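Local coordinates for protein levoglucosan dehydrogenase (Pseudarthrobacter phenanthrenivorans, PDB 6A3F) that catalyses the NAD(+)-dependent oxidation of levoglucosan to 3-dehydrolevoglucosan, working as a homotetramer of the Gfo/Idh/MocA family, at residues P92-V97 with A116-I121; N23-L28 with V57-A62; N144-V149 with G374-S379; G27-G32 with R86-D91; I109-A114 with K134-A139. All coordinates share one frame; numbering follows the deposited sequence.

Overall arrangement
Contacts 1, 2, 4 and 5 lie in the N-terminal Rossmann domain; contact 3 ties an outermost strand of its parallel sheet, 147-149, to the loop between helices 355-371 and 380-399. Contacts 1 and 2, centres 9 Å apart, meet through strands 96-100 and 23-30, where Val96 O lies 2.8 Å from Gly27 N. Contact 4, about 8 Å from contact 2 between centres, reuses Gly27 and Leu28 and packs helix 85-89 on the strand at Gly27 and Ile29. Contact 5 is about 12 Å from contact 1 between centres, with Ile120 packed against Ala110, Ala113 and Ala114. NADH-binding residues are near: the side chains of Ile29 and Thr101, and of Val149 and Lys124, lie about 4 Å apart.

Contact 1: P92-V97 with A116-I121; sequences PDIHVV and AGKHII
Val97 and His119 supply the straightest backbone bond between 92-97 and 116-121: Val97 N donates to His119 O at 2.8 Å with an N-H...O angle of 169°. His119 N to His95 O (3.1 Å) and Ile121 N to Val97 O (3.0 Å) extend the parallel pairing, in which Val96 stands beside His119 and Val97 beside Ile120. A water donates to His95 O and, weakly, to Gly117 O, bridging the loop ends where the pairing starts. Among side chains, Lys118 does the reaching. Its CG is turned beside the backbone N (chi1 -76°), its chain runs on extended, and a bend at chi4 (39°) brings NZ to Ile94 O at 2.9 Å; Asp91 O accepts from the same ammonium. Apolar contact follows the lysine's methylenes, with CD 3.8 Å from Val97 CG2 and CE 3.8 Å from Ile94 CB. The ring nitrogens find partners beyond these two segments: His95 ND1 bonds Asn25 N of the neighbouring strand 23-30 and His119 ND1 bonds Val146 N just before strand 147-149. The segments thus close the beta-alpha-beta crossover through helix 106-115, and the two carbonyl oxygens holding the ammonium of the buried Lys118 probably repay part of the cost of desolvating it.

Contact 2: N23-L28 with V57-A62; sequences NLNVGL and VRKVIA
Val26 O takes two N-H groups at once, from Lys59 N at 3.0 Å and Val60 N at 3.2 Å, and this accompanies a beta bulge, in which the register shifts by one: Val26 pairs with Arg58 but Gly27 with Val60. Arg58, at the centre of an inverse gamma turn, and Lys59, with helical-type backbone angles (-85°/-51°), supply the extra residue. Outside the bulge the parallel pairing is regular, as Val26 N to Val57 O (2.8 Å) and Ala62 N to Leu28 O (2.9 Å) attest. Asn25 lies alongside both Val57 and Lys59, pointing the same way; its OD1 rests 3.4 Å from Val57 CB, and its CB is 3.7 Å from Lys59 CB. The polar ends go further out, Asn25 ND2 to Asp93 O and Lys59 NZ in a salt bridge with Glu79. Beyond the bulge Val60 CG1 comes 3.6 Å from Gly27 CA, while on the other face Leu28 CD2 meets Ile61 CD1 at 3.8 Å. These strands open the Rossmann fold, joined by helix 35-48, which covers Val26 and Leu28; helix 66-76 covers Ile61, strand 96-100 pairs along the far edge of 23-28, and Arg58 packs on Met47 of a second subunit.

Contact 3: N144-V149 with G374-S379; sequences NIVHMV and GSVSPS
Val146 splits its branches between two residues of 374-379: CG2 lies 3.3 Å from Gly374 O, and CG1 meets Val376 CG1 at 3.9 Å, the two side chains crossing near a right angle. At His147 a water accepts from both His147 N and Val376 N, bridging the backbones, and it also stands over the centre of one face of the imidazole. The ring, swung between the backbone N and carbonyl carbon (chi1 44°), brings ND1 to 3.5 Å from Ser379 CB; ND1 bonds Phe380 N, and His147 O is 3.3 Å from Ser379 CA in a CA-H...O contact. Met148 is extended throughout, which lays CG 3.6 Å from Val376 CG1 and carries CE on to Val376 CG2 and the Pro378 ring. Val149 N then donates to Pro378 O at 3.0 Å, the donor tilted 32° from the carbonyl plane, and Val149 CG1 packs on Pro378 CB. A cis peptide precedes Pro378, and Ser379 N-caps helix 380-399 through OG to Ala381 N. A single direct backbone bond thus supplements a mostly apolar seam, while His147 and Ser379 together satisfy two amides in the first turn of that helix, tying its start to the last strand of the sheet.

Contact 4: G27-G32 with R86-D91; sequences GLIGGG and RSIIDD
Ile88 is the side chain that binds helix 85-89 to strand 23-30, and it uses two separate methyl groups to do so. Its CG2, anti to the backbone N, comes to 4.2 Å from Gly27 CA, and its CD1 reaches 4.1 Å from Ile29 CG1. Gly27 matters here because the lack of a side chain leaves its alpha carbon facing the helix, and Ile88 CG2 packs directly on it. Ile29 and Ile88 run antiparallel as they pass, and the end of Ile88, CD1, lies against the CG1 flank of Ile29. The looser side begins at Ile89, whose CD1 is 4.4 Å from Ile29 CD1 and whose bond from CA to CB runs across the interface before its tip bends in; its chi2 of -17° is nearly eclipsed. All five touching residues are buried, the side-chain contacts are apolar and no polar bond joins the segments, yet they bury just 149 Å² in total. Past Ile29 the strand runs into the glycine turn Gly30-Gly31-Gly32, which bends away from the helix and fits the GxGxxG pattern of Rossmann dinucleotide sites; Arg86 and Asp90 lie on the solvent side of the helix. Around this core Ile88 also packs on Val60 and Ala62 of strand 55-62, Ile89 on Val97 of strand 96-100 and on Ala112 and Ala113 of helix 106-115, and Ile29 on Ile109 of that helix and on Thr101, an NADH-binding residue.

Contact 5: I109-A114 with K134-A139; sequences IAIAAA and KAMYDA
Ile111 reaches across to segment 134-139 of helix 130-141 with its longer branch: CG1, placed beside the backbone N by chi1 -70°, sits 3.9 Å from Ala139 CB, and CD1 continues to 4.0 Å from Ala135 CB. It therefore lies over the small side chains one turn apart on the partner helix. The chain of Met136 bends at chi3 (69°), turning the terminal methyl so that CE lands 3.7 Å from Ala110 CB, while its CG stays a looser 4.4 Å from Ile111 CG1. Ala114 and Ala139 both point into the interface; their CB atoms are 4.1 Å apart, and Ala114 CB touches Ala139 O at 3.5 Å. The segment axes approach to 9.0 Å, consistent with the small alanines at the seam, and are nearly parallel at 10°, as expected of successive helices on one side of a Rossmann sheet. Lys134 NZ forms a salt bridge with Asp138 OD2, on its syn side, and Asp138 OD1 pairs with Lys141. Phe380 of helix 380-399 touches both Ala110 and Met136, and Met136 also approaches His106, an NADH-binding residue. The side chains that meet are thus apolar, resting partly on backbone carbonyls of the partner helix, with these charges kept away from the seam.

Contact 1: P92-V97 with A116-I121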
# COMPACT_ATOMS: atom_id res chain seq x y z
N PRO B 92 -50.27 -11.01 13.46
CA PRO B 92 -50.20 -11.95 12.37
C PRO B 92 -49.78 -11.28 11.06
O PRO B 92 -49.44 -12.00 10.14
CB PRO B 92 -51.61 -12.54 12.28
CG PRO B 92 -52.48 -11.38 12.66
CD PRO B 92 -51.69 -10.71 13.77
N ASP B 93 -49.76 -9.96 10.98
CA ASP B 93 -49.40 -9.26 9.74
C ASP B 93 -47.93 -8.85 9.63
O ASP B 93 -47.57 -8.07 8.72
CB ASP B 93 -50.24 -7.99 9.61
CG ASP B 93 -51.69 -8.32 9.35
OD1 ASP B 93 -51.95 -9.23 8.54
OD2 ASP B 93 -52.55 -7.71 10.00
N ILE B 94 -47.14 -9.24 10.62
CA ILE B 94 -45.68 -9.11 10.50
C ILE B 94 -45.13 -10.41 9.92
O ILE B 94 -45.42 -11.49 10.43
CB ILE B 94 -45.07 -8.76 11.86
CG1 ILE B 94 -45.65 -7.45 12.38
CG2 ILE B 94 -43.54 -8.77 11.80
CD1 ILE B 94 -45.31 -6.23 11.59
N HIS B 95 -44.35 -10.29 8.84
CA HIS B 95 -43.82 -11.45 8.14
C HIS B 95 -42.38 -11.76 8.58
O HIS B 95 -42.00 -12.91 8.60
CB HIS B 95 -43.94 -11.27 6.64
CG HIS B 95 -45.32 -10.90 6.22
ND1 HIS B 95 -45.65 -9.61 5.88
CD2 HIS B 95 -46.45 -11.64 6.16
CE1 HIS B 95 -46.94 -9.57 5.58
NE2 HIS B 95 -47.44 -10.80 5.76
N VAL B 96 -41.63 -10.72 8.94
CA VAL B 96 -40.19 -10.82 9.18
C VAL B 96 -39.85 -10.13 10.50
O VAL B 96 -40.21 -8.97 10.71
CB VAL B 96 -39.39 -10.17 8.02
CG1 VAL B 96 -37.91 -10.18 8.32
CG2 VAL B 96 -39.66 -10.86 6.68
N VAL B 97 -39.09 -10.82 11.33
CA VAL B 97 -38.55 -10.23 12.53
C VAL B 97 -37.02 -10.08 12.42
O VAL B 97 -36.33 -11.06 12.13
CB VAL B 97 -38.93 -11.09 13.75
CG1 VAL B 97 -38.32 -10.57 15.03
CG2 VAL B 97 -40.44 -11.18 13.84
N ALA B 116 -44.26 -18.41 16.20
CA ALA B 116 -45.29 -17.64 15.50
C ALA B 116 -45.13 -17.73 13.97
O ALA B 116 -45.85 -17.06 13.26
CB ALA B 116 -45.25 -16.21 15.96
N GLY B 117 -44.19 -18.52 13.45
CA GLY B 117 -44.07 -18.74 11.98
C GLY B 117 -43.46 -17.55 11.24
O GLY B 117 -43.70 -17.35 10.04
N LYS B 118 -42.63 -16.75 11.91
CA LYS B 118 -42.04 -15.56 11.27
C LYS B 118 -40.63 -15.88 10.74
O LYS B 118 -39.92 -16.67 11.29
CB LYS B 118 -42.09 -14.40 12.28
CG LYS B 118 -43.51 -13.83 12.41
CD LYS B 118 -43.75 -12.96 13.60
CE LYS B 118 -45.03 -12.15 13.50
NZ LYS B 118 -46.17 -12.88 12.89
N HIS B 119 -40.29 -15.27 9.62
CA HIS B 119 -38.91 -15.34 9.10
C HIS B 119 -38.03 -14.45 9.97
O HIS B 119 -38.47 -13.37 10.45
CB HIS B 119 -38.88 -14.93 7.62
CG HIS B 119 -39.82 -15.68 6.74
ND1 HIS B 119 -39.60 -17.01 6.35
CD2 HIS B 119 -40.98 -15.30 6.15
CE1 HIS B 119 -40.60 -17.40 5.58
NE2 HIS B 119 -41.45 -16.37 5.42
N ILE B 120 -36.80 -14.89 10.20
CA ILE B 120 -35.98 -14.20 11.22
C ILE B 120 -34.58 -13.89 10.67
O ILE B 120 -33.91 -14.81 10.19
CB ILE B 120 -35.84 -15.03 12.51
CG1 ILE B 120 -37.20 -15.50 13.07
CG2 ILE B 120 -35.03 -14.26 13.55
CD1 ILE B 120 -37.11 -16.77 13.91
N ILE B 121 -34.15 -12.65 10.84
CA ILE B 121 -32.73 -12.33 10.79
C ILE B 121 -32.29 -11.87 12.18
O ILE B 121 -32.85 -10.98 12.74
CB ILE B 121 -32.37 -11.31 9.67
CG1 ILE B 121 -30.85 -11.05 9.62
CG2 ILE B 121 -33.12 -10.01 9.79
CD1 ILE B 121 -30.38 -10.50 8.26
O HOH W 1 -43.96 -14.76 8.02

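Contact 2: N23-L28 with V57-A62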
# COMPACT_ATOMS: atom_id res chain seq x y z
N ASN B 23 -45.54 -7.55 -0.65
CA ASN B 23 -45.05 -6.75 0.45
C ASN B 23 -44.78 -7.65 1.66
O ASN B 23 -45.62 -8.46 2.02
CB ASN B 23 -46.06 -5.67 0.80
CG ASN B 23 -46.14 -4.58 -0.24
OD1 ASN B 23 -45.31 -4.47 -1.13
ND2 ASN B 23 -47.15 -3.73 -0.12
N LEU B 24 -43.58 -7.56 2.25
CA LEU B 24 -43.25 -8.29 3.48
C LEU B 24 -42.95 -7.27 4.59
O LEU B 24 -42.06 -6.41 4.47
CB LEU B 24 -42.06 -9.23 3.24
CG LEU B 24 -42.33 -10.48 2.41
CD1 LEU B 24 -41.04 -11.13 2.02
CD2 LEU B 24 -43.20 -11.50 3.15
N ASN B 25 -43.75 -7.36 5.66
CA ASN B 25 -43.75 -6.41 6.73
C ASN B 25 -42.67 -6.84 7.73
O ASN B 25 -42.71 -7.93 8.29
CB ASN B 25 -45.13 -6.27 7.38
CG ASN B 25 -46.16 -5.61 6.49
OD1 ASN B 25 -45.88 -4.64 5.81
ND2 ASN B 25 -47.39 -6.10 6.54
N VAL B 26 -41.73 -5.93 7.94
CA VAL B 26 -40.60 -6.15 8.85
C VAL B 26 -40.87 -5.47 10.18
O VAL B 26 -41.20 -4.26 10.21
CB VAL B 26 -39.28 -5.59 8.27
CG1 VAL B 26 -38.13 -5.75 9.24
CG2 VAL B 26 -38.97 -6.22 6.93
N GLY B 27 -40.65 -6.23 11.24
CA GLY B 27 -40.49 -5.71 12.58
C GLY B 27 -39.03 -5.73 13.02
O GLY B 27 -38.46 -6.80 13.11
N LEU B 28 -38.45 -4.57 13.25
CA LEU B 28 -37.08 -4.43 13.77
C LEU B 28 -37.15 -4.25 15.29
O LEU B 28 -37.83 -3.38 15.78
CB LEU B 28 -36.45 -3.20 13.10
CG LEU B 28 -35.08 -2.75 13.59
CD1 LEU B 28 -34.05 -3.84 13.36
CD2 LEU B 28 -34.64 -1.48 12.88
N VAL B 57 -41.20 -3.80 3.84
CA VAL B 57 -41.90 -2.67 4.40
C VAL B 57 -41.43 -2.52 5.85
O VAL B 57 -41.43 -3.49 6.62
CB VAL B 57 -43.44 -2.83 4.33
CG1 VAL B 57 -44.13 -1.71 5.10
CG2 VAL B 57 -43.98 -2.90 2.91
N ARG B 58 -41.04 -1.32 6.21
CA ARG B 58 -40.58 -1.01 7.53
C ARG B 58 -41.83 -0.79 8.38
O ARG B 58 -42.27 0.33 8.53
CB ARG B 58 -39.67 0.22 7.52
CG ARG B 58 -38.39 0.04 6.72
CD ARG B 58 -37.61 1.32 6.44
NE ARG B 58 -38.11 1.98 5.25
CZ ARG B 58 -38.00 3.27 4.96
NH1 ARG B 58 -37.43 4.12 5.79
NH2 ARG B 58 -38.54 3.72 3.84
N LYS B 59 -42.40 -1.88 8.90
CA LYS B 59 -43.76 -1.84 9.42
C LYS B 59 -43.74 -1.35 10.86
O LYS B 59 -44.49 -0.41 11.22
CB LYS B 59 -44.43 -3.22 9.31
CG LYS B 59 -45.92 -3.21 9.64
CD LYS B 59 -46.72 -2.24 8.78
CE LYS B 59 -48.19 -2.57 8.80
NZ LYS B 59 -48.93 -1.90 7.70
N VAL B 60 -42.90 -1.96 11.69
CA VAL B 60 -42.89 -1.64 13.11
C VAL B 60 -41.47 -1.78 13.67
O VAL B 60 -40.76 -2.66 13.28
CB VAL B 60 -43.87 -2.56 13.86
CG1 VAL B 60 -43.44 -4.01 13.85
CG2 VAL B 60 -44.09 -2.10 15.28
N ILE B 61 -41.12 -0.90 14.61
CA ILE B 61 -39.86 -0.94 15.34
C ILE B 61 -40.16 -0.96 16.85
O ILE B 61 -41.03 -0.25 17.32
CB ILE B 61 -38.94 0.23 14.94
CG1 ILE B 61 -37.54 0.13 15.53
CG2 ILE B 61 -39.59 1.58 15.23
CD1 ILE B 61 -36.57 1.08 14.89
N ALA B 62 -39.44 -1.82 17.56
CA ALA B 62 -39.50 -1.89 19.03
C ALA B 62 -38.24 -1.30 19.64
O ALA B 62 -37.14 -1.65 19.20
CB ALA B 62 -39.63 -3.33 19.44

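Contact 3: N144-V149 with G374-S379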
# COMPACT_ATOMS: atom_id res chain seq x y z
N ASN B 144 -41.08 -24.03 8.43
CA ASN B 144 -40.98 -23.60 7.04
C ASN B 144 -40.70 -22.08 7.02
O ASN B 144 -41.51 -21.24 6.52
CB ASN B 144 -42.22 -24.01 6.26
CG ASN B 144 -42.11 -23.70 4.78
OD1 ASN B 144 -41.04 -23.83 4.20
ND2 ASN B 144 -43.22 -23.28 4.18
N ILE B 145 -39.56 -21.71 7.59
CA ILE B 145 -39.24 -20.29 7.69
C ILE B 145 -37.77 -20.09 7.32
O ILE B 145 -36.97 -21.02 7.40
CB ILE B 145 -39.53 -19.76 9.11
CG1 ILE B 145 -38.67 -20.47 10.16
CG2 ILE B 145 -41.00 -19.86 9.41
CD1 ILE B 145 -38.96 -20.07 11.59
N VAL B 146 -37.46 -18.87 6.90
CA VAL B 146 -36.11 -18.53 6.56
C VAL B 146 -35.48 -17.93 7.81
O VAL B 146 -36.08 -17.03 8.45
CB VAL B 146 -36.08 -17.52 5.39
CG1 VAL B 146 -34.64 -17.08 5.12
CG2 VAL B 146 -36.72 -18.11 4.15
N HIS B 147 -34.33 -18.46 8.17
CA HIS B 147 -33.60 -17.96 9.32
C HIS B 147 -32.17 -17.60 8.90
O HIS B 147 -31.49 -18.41 8.23
CB HIS B 147 -33.60 -18.99 10.47
CG HIS B 147 -33.34 -20.39 10.07
ND1 HIS B 147 -32.11 -20.96 10.18
CD2 HIS B 147 -34.17 -21.35 9.58
CE1 HIS B 147 -32.17 -22.21 9.77
NE2 HIS B 147 -33.44 -22.48 9.41
N MET B 148 -31.71 -16.45 9.38
CA MET B 148 -30.39 -15.92 8.95
C MET B 148 -29.68 -15.27 10.13
O MET B 148 -30.29 -14.55 10.93
CB MET B 148 -30.58 -14.91 7.83
CG MET B 148 -29.33 -14.62 7.01
SD MET B 148 -29.65 -13.46 5.69
CE MET B 148 -28.11 -13.59 4.76
N VAL B 149 -28.37 -15.51 10.24
CA VAL B 149 -27.55 -14.78 11.24
C VAL B 149 -26.69 -13.74 10.49
O VAL B 149 -26.23 -14.02 9.38
CB VAL B 149 -26.71 -15.73 12.12
CG1 VAL B 149 -25.73 -16.58 11.34
CG2 VAL B 149 -26.02 -14.98 13.24
N GLY B 374 -37.12 -21.01 -0.03
CA GLY B 374 -35.88 -21.75 0.18
C GLY B 374 -35.16 -21.30 1.45
O GLY B 374 -35.76 -20.70 2.34
N SER B 375 -33.87 -21.60 1.51
CA SER B 375 -33.08 -21.24 2.67
C SER B 375 -31.89 -20.33 2.28
O SER B 375 -31.59 -20.17 1.11
CB SER B 375 -32.61 -22.45 3.35
OG SER B 375 -31.73 -23.13 2.50
N VAL B 376 -31.24 -19.77 3.29
CA VAL B 376 -30.17 -18.85 3.09
C VAL B 376 -28.98 -19.28 3.94
O VAL B 376 -29.10 -20.02 4.98
CB VAL B 376 -30.62 -17.41 3.38
CG1 VAL B 376 -30.73 -17.13 4.87
CG2 VAL B 376 -29.74 -16.41 2.68
N SER B 377 -27.80 -18.84 3.48
CA SER B 377 -26.57 -19.03 4.21
C SER B 377 -25.93 -17.67 4.51
O SER B 377 -25.94 -16.80 3.61
CB SER B 377 -25.63 -19.88 3.39
OG SER B 377 -24.53 -20.26 4.17
N PRO B 378 -25.42 -17.43 5.73
CA PRO B 378 -25.50 -18.31 6.91
C PRO B 378 -26.84 -18.29 7.66
O PRO B 378 -27.42 -17.21 7.94
CB PRO B 378 -24.37 -17.79 7.79
CG PRO B 378 -24.39 -16.27 7.52
CD PRO B 378 -24.90 -16.11 6.10
N SER B 379 -27.28 -19.50 8.02
CA SER B 379 -28.54 -19.70 8.75
C SER B 379 -28.27 -19.83 10.25
O SER B 379 -27.15 -19.69 10.75
CB SER B 379 -29.25 -20.93 8.23
OG SER B 379 -28.64 -22.10 8.77
O HOH W 2 -32.47 -20.13 6.10

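Contact 4: G27-G32 with R86-D91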
# COMPACT_ATOMS: atom_id res chain seq x y z
N GLY B 27 -40.65 -6.23 11.24
CA GLY B 27 -40.49 -5.71 12.58
C GLY B 27 -39.03 -5.73 13.02
O GLY B 27 -38.46 -6.80 13.11
N LEU B 28 -38.45 -4.57 13.25
CA LEU B 28 -37.08 -4.43 13.77
C LEU B 28 -37.15 -4.25 15.29
O LEU B 28 -37.83 -3.38 15.78
CB LEU B 28 -36.45 -3.20 13.10
CG LEU B 28 -35.08 -2.75 13.59
CD1 LEU B 28 -34.05 -3.84 13.36
CD2 LEU B 28 -34.64 -1.48 12.88
N ILE B 29 -36.42 -5.08 16.01
CA ILE B 29 -36.36 -5.00 17.47
C ILE B 29 -34.97 -4.51 17.84
O ILE B 29 -33.98 -5.24 17.60
CB ILE B 29 -36.69 -6.37 18.10
CG1 ILE B 29 -38.07 -6.86 17.64
CG2 ILE B 29 -36.56 -6.32 19.62
CD1 ILE B 29 -38.37 -8.29 18.03
N GLY B 30 -34.89 -3.28 18.37
CA GLY B 30 -33.66 -2.70 18.90
C GLY B 30 -32.75 -2.20 17.79
O GLY B 30 -33.20 -1.60 16.86
N GLY B 31 -31.45 -2.45 17.89
CA GLY B 31 -30.54 -2.05 16.83
C GLY B 31 -29.60 -0.93 17.24
O GLY B 31 -28.60 -0.75 16.57
N GLY B 32 -29.90 -0.20 18.31
CA GLY B 32 -29.02 0.94 18.73
C GLY B 32 -28.89 2.02 17.66
O GLY B 32 -29.84 2.30 16.89
N ARG B 86 -43.09 -8.49 22.18
CA ARG B 86 -44.04 -9.60 22.01
C ARG B 86 -45.18 -9.19 21.08
O ARG B 86 -45.69 -10.04 20.37
CB ARG B 86 -44.62 -10.08 23.36
CG ARG B 86 -43.57 -10.61 24.33
CD ARG B 86 -44.09 -11.68 25.27
NE ARG B 86 -44.44 -12.92 24.56
CZ ARG B 86 -43.67 -14.00 24.47
NH1 ARG B 86 -42.58 -14.10 25.22
NH2 ARG B 86 -43.97 -14.97 23.63
N SER B 87 -45.57 -7.91 21.07
CA SER B 87 -46.70 -7.43 20.25
C SER B 87 -46.40 -7.59 18.75
O SER B 87 -47.32 -7.73 17.91
CB SER B 87 -47.06 -6.01 20.56
OG SER B 87 -46.05 -5.12 20.11
N ILE B 88 -45.11 -7.52 18.44
CA ILE B 88 -44.65 -7.74 17.08
C ILE B 88 -44.77 -9.23 16.75
O ILE B 88 -45.33 -9.57 15.71
CB ILE B 88 -43.21 -7.22 16.86
CG1 ILE B 88 -43.12 -5.70 16.99
CG2 ILE B 88 -42.72 -7.68 15.51
CD1 ILE B 88 -41.70 -5.13 17.02
N ILE B 89 -44.22 -10.07 17.63
CA ILE B 89 -44.26 -11.54 17.47
C ILE B 89 -45.73 -11.98 17.32
O ILE B 89 -46.03 -12.86 16.52
CB ILE B 89 -43.56 -12.24 18.67
CG1 ILE B 89 -42.05 -12.00 18.80
CG2 ILE B 89 -43.88 -13.74 18.71
CD1 ILE B 89 -41.34 -11.45 17.59
N ASP B 90 -46.67 -11.39 18.06
CA ASP B 90 -48.12 -11.85 18.01
C ASP B 90 -48.99 -11.18 16.92
O ASP B 90 -50.20 -11.42 16.84
CB ASP B 90 -48.81 -11.67 19.37
CG ASP B 90 -48.13 -12.48 20.46
OD1 ASP B 90 -47.55 -13.52 20.15
OD2 ASP B 90 -48.11 -12.05 21.62
N ASP B 91 -48.38 -10.37 16.06
CA ASP B 91 -49.14 -9.62 15.08
C ASP B 91 -49.10 -10.49 13.88
O ASP B 91 -48.04 -10.69 13.32
CB ASP B 91 -48.51 -8.26 14.83
CG ASP B 91 -49.22 -7.42 13.80
OD1 ASP B 91 -50.00 -7.96 12.98
OD2 ASP B 91 -48.93 -6.18 13.79

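Contact 5: I109-A114 with K134-A139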
# COMPACT_ATOMS: atom_id res chain seq x y z
N ILE B 109 -36.50 -14.09 21.99
CA ILE B 109 -37.16 -13.43 20.91
C ILE B 109 -37.25 -14.35 19.71
O ILE B 109 -38.31 -14.45 19.13
CB ILE B 109 -36.48 -12.09 20.58
CG1 ILE B 109 -36.55 -11.16 21.80
CG2 ILE B 109 -37.09 -11.44 19.34
CD1 ILE B 109 -35.83 -9.85 21.63
N ALA B 110 -36.16 -15.02 19.36
CA ALA B 110 -36.15 -15.80 18.16
C ALA B 110 -37.06 -17.02 18.31
O ALA B 110 -37.77 -17.39 17.37
CB ALA B 110 -34.74 -16.26 17.86
N ILE B 111 -37.03 -17.64 19.48
CA ILE B 111 -37.82 -18.86 19.67
C ILE B 111 -39.31 -18.51 19.59
O ILE B 111 -40.05 -19.24 18.97
CB ILE B 111 -37.41 -19.58 20.96
CG1 ILE B 111 -36.00 -20.16 20.81
CG2 ILE B 111 -38.44 -20.64 21.35
CD1 ILE B 111 -35.31 -20.48 22.10
N ALA B 112 -39.70 -17.38 20.19
CA ALA B 112 -41.07 -16.87 20.13
C ALA B 112 -41.46 -16.55 18.68
O ALA B 112 -42.57 -16.95 18.23
CB ALA B 112 -41.22 -15.68 21.04
N ALA B 113 -40.58 -15.87 17.93
CA ALA B 113 -40.82 -15.62 16.49
C ALA B 113 -40.91 -16.93 15.69
O ALA B 113 -41.74 -17.07 14.80
CB ALA B 113 -39.70 -14.75 15.95
N ALA B 114 -40.03 -17.89 15.94
CA ALA B 114 -40.10 -19.18 15.24
C ALA B 114 -41.47 -19.85 15.49
O ALA B 114 -42.09 -20.36 14.57
CB ALA B 114 -38.97 -20.09 15.69
N LYS B 134 -28.23 -23.58 20.57
CA LYS B 134 -28.87 -24.86 20.16
C LYS B 134 -30.40 -24.76 20.22
O LYS B 134 -31.10 -25.25 19.34
CB LYS B 134 -28.39 -25.98 21.07
CG LYS B 134 -28.88 -27.37 20.69
CD LYS B 134 -28.46 -28.44 21.71
CE LYS B 134 -28.79 -29.85 21.24
NZ LYS B 134 -30.26 -30.01 21.16
N ALA B 135 -30.91 -24.11 21.26
CA ALA B 135 -32.32 -23.95 21.44
C ALA B 135 -32.90 -23.12 20.29
O ALA B 135 -33.99 -23.38 19.81
CB ALA B 135 -32.62 -23.30 22.78
N MET B 136 -32.16 -22.12 19.83
CA MET B 136 -32.67 -21.31 18.68
C MET B 136 -32.70 -22.15 17.39
O MET B 136 -33.68 -22.18 16.61
CB MET B 136 -31.80 -20.06 18.48
CG MET B 136 -31.93 -19.09 19.62
SD MET B 136 -30.62 -17.80 19.63
CE MET B 136 -31.15 -16.88 18.18
N TYR B 137 -31.60 -22.82 17.17
CA TYR B 137 -31.52 -23.68 16.02
C TYR B 137 -32.66 -24.72 16.05
O TYR B 137 -33.39 -24.91 15.05
CB TYR B 137 -30.15 -24.33 16.01
CG TYR B 137 -30.00 -25.36 14.95
CD1 TYR B 137 -30.24 -25.04 13.63
CD2 TYR B 137 -29.62 -26.65 15.27
CE1 TYR B 137 -30.11 -25.99 12.64
CE2 TYR B 137 -29.50 -27.62 14.28
CZ TYR B 137 -29.73 -27.27 12.97
OH TYR B 137 -29.63 -28.21 11.99
N ASP B 138 -32.82 -25.38 17.21
CA ASP B 138 -33.89 -26.42 17.32
C ASP B 138 -35.28 -25.82 17.04
O ASP B 138 -36.12 -26.45 16.40
CB ASP B 138 -33.82 -27.08 18.68
CG ASP B 138 -32.69 -28.04 18.82
OD1 ASP B 138 -32.08 -28.51 17.80
OD2 ASP B 138 -32.39 -28.33 20.01
N ALA B 139 -35.51 -24.59 17.44
CA ALA B 139 -36.80 -23.97 17.25
C ALA B 139 -37.10 -23.71 15.77
O ALA B 139 -38.25 -23.52 15.42
CB ALA B 139 -36.85 -22.69 18.02